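Local coordinates for protein putative Zn-dependent exopeptidase (Bacteroides vulgatus ATCC 8482, PDB 3GUX) that probably acts as a zinc-dependent aminopeptidase of peptidase family M28, removing residues one at a time from the amino end of peptides, at residues I33-Q36 and A37-P41. Residues are numbered along the deposited sequence; the frame is centred on the assembly and turned at random.
Sequences IQVQ and ADFGP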
loop_
_atom_site.group_PDB
_atom_site.type_symbol
_atom_site.label_atom_id
_atom_site.label_comp_id
_atom_site.label_asym_id
_atom_site.label_seq_id
_atom_site.Cartn_x
_atom_site.Cartn_y
_atom_site.Cartn_z
ATOM N N ILE A 33 -11.215 -3.798 -6.309
ATOM C CA ILE A 33 -10.842 -5.115 -5.848
ATOM C C ILE A 33 -11.446 -6.183 -6.764
ATOM O O ILE A 33 -10.732 -7.108 -7.198
ATOM C CB ILE A 33 -11.227 -5.357 -4.388
ATOM C CG1 ILE A 33 -10.437 -4.379 -3.507
ATOM C CG2 ILE A 33 -10.981 -6.858 -4.032
ATOM C CD1 ILE A 33 -10.870 -4.230 -2.070
ATOM N N GLN A 34 -12.729 -6.034 -7.084
ATOM C CA GLN A 34 -13.419 -6.994 -7.929
ATOM C C GLN A 34 -12.793 -7.072 -9.345
ATOM O O GLN A 34 -12.660 -8.154 -9.900
ATOM C CB GLN A 34 -14.906 -6.650 -7.974
ATOM C CG GLN A 34 -15.733 -7.605 -8.838
ATOM C CD GLN A 34 -15.776 -8.990 -8.262
ATOM O OE1 GLN A 34 -16.377 -9.201 -7.212
ATOM N NE2 GLN A 34 -15.117 -9.944 -8.926
ATOM N N VAL A 35 -12.396 -5.932 -9.916
ATOM C CA VAL A 35 -11.768 -5.932 -11.257
ATOM C C VAL A 35 -10.429 -6.673 -11.251
ATOM O O VAL A 35 -10.080 -7.326 -12.224
ATOM C CB VAL A 35 -11.571 -4.486 -11.800
ATOM C CG1 VAL A 35 -10.722 -4.499 -13.052
ATOM C CG2 VAL A 35 -12.937 -3.807 -12.042
ATOM N N GLN A 36 -9.685 -6.584 -10.148
ATOM C CA GLN A 36 -8.426 -7.314 -10.056
ATOM C C GLN A 36 -8.700 -8.795 -9.951
ATOM O O GLN A 36 -8.071 -9.598 -10.640
ATOM C CB GLN A 36 -7.598 -6.892 -8.839
ATOM C CG GLN A 36 -7.093 -5.452 -8.894
ATOM C CD GLN A 36 -6.530 -5.040 -7.550
ATOM O OE1 GLN A 36 -5.409 -5.410 -7.209
ATOM N NE2 GLN A 36 -7.328 -4.331 -6.758
ATOM N N ALA A 37 -9.668 -9.127 -9.102
ATOM C CA ALA A 37 -10.053 -10.497 -8.882
ATOM C C ALA A 37 -10.550 -11.141 -10.171
ATOM O O ALA A 37 -10.312 -12.309 -10.370
ATOM C CB ALA A 37 -11.112 -10.575 -7.802
ATOM N N ASP A 38 -11.182 -10.378 -11.051
ATOM C CA ASP A 38 -11.724 -10.935 -12.297
ATOM C C ASP A 38 -10.669 -11.355 -13.288
ATOM O O ASP A 38 -10.998 -12.120 -14.211
ATOM C CB ASP A 38 -12.706 -9.959 -12.976
ATOM C CG ASP A 38 -14.067 -9.894 -12.257
ATOM O OD1 ASP A 38 -14.348 -10.753 -11.393
ATOM O OD2 ASP A 38 -14.863 -8.997 -12.578
ATOM N N PHE A 39 -9.413 -10.926 -13.110
ATOM C CA PHE A 39 -8.356 -11.402 -14.001
ATOM C C PHE A 39 -7.970 -12.814 -13.668
ATOM O O PHE A 39 -7.262 -13.428 -14.447
ATOM C CB PHE A 39 -7.096 -10.553 -13.923
ATOM C CG PHE A 39 -7.269 -9.189 -14.453
ATOM C CD1 PHE A 39 -7.410 -8.979 -15.804
ATOM C CD2 PHE A 39 -7.259 -8.114 -13.616
ATOM C CE1 PHE A 39 -7.570 -7.716 -16.290
ATOM C CE2 PHE A 39 -7.425 -6.835 -14.112
ATOM C CZ PHE A 39 -7.570 -6.649 -15.451
ATOM N N GLY A 40 -8.423 -13.330 -12.524
ATOM C CA GLY A 40 -7.971 -14.609 -12.020
ATOM C C GLY A 40 -6.777 -14.279 -11.127
ATOM O O GLY A 40 -6.416 -13.114 -10.998
ATOM N N PRO A 41 -6.160 -15.294 -10.521
ATOM C CA PRO A 41 -4.971 -15.083 -9.652
ATOM C C PRO A 41 -3.813 -14.416 -10.399
ATOM O O PRO A 41 -3.473 -14.851 -11.490
ATOM C CB PRO A 41 -4.595 -16.496 -9.223
ATOM C CG PRO A 41 -5.815 -17.346 -9.515
ATOM C CD PRO A 41 -6.483 -16.726 -10.697
#
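Q34 and D38, one helical turn apart, are joined by a side-chain hydrogen bond in which Q34 NE2 gives to D38 OD1 at 2.7 Å. The bond is bent, 131° at the hydrogen, and the amide nitrogen comes from above the carboxylate plane. Q34 has CG anti to its own N (chi1 -180°), and a bend at chi2 directs NE2 to D38; a long, flexible amide suits this span, and the short carboxylate offers it an acceptor. An alanine in place of this glutamine would probably leave D38 OD1 without this donor and its carboxylate freer to turn. Q36 uses its amide elsewhere, NE2 bonding to Y32 O and A131 O.

The backbone bonds change character as the helix ends. A37 N to I33 O and D38 N to Q34 O keep the i to i+4 pattern, whereas F39 N reaches only three residues back, to Q36 O at 3.1 Å. Overlapping this bond, a type I turn from A37 to G40 is closed by G40 N on A37 O.

V35 and F39 supply apolar surface to helix 47-62, touching Y55 and E51 with C52 respectively; V35 CG1 lies 4.2 Å from F39 CE2, the side chains side by side. V35 O lies 3.2 Å from F39 CD2, obliquely to the ring.

At G40 phi turns positive (91°), where a side chain would jam against the preceding carbonyl; this glycine-terminated C-terminal end of helix 26-37 leads the chain through P41 toward helix 47-62.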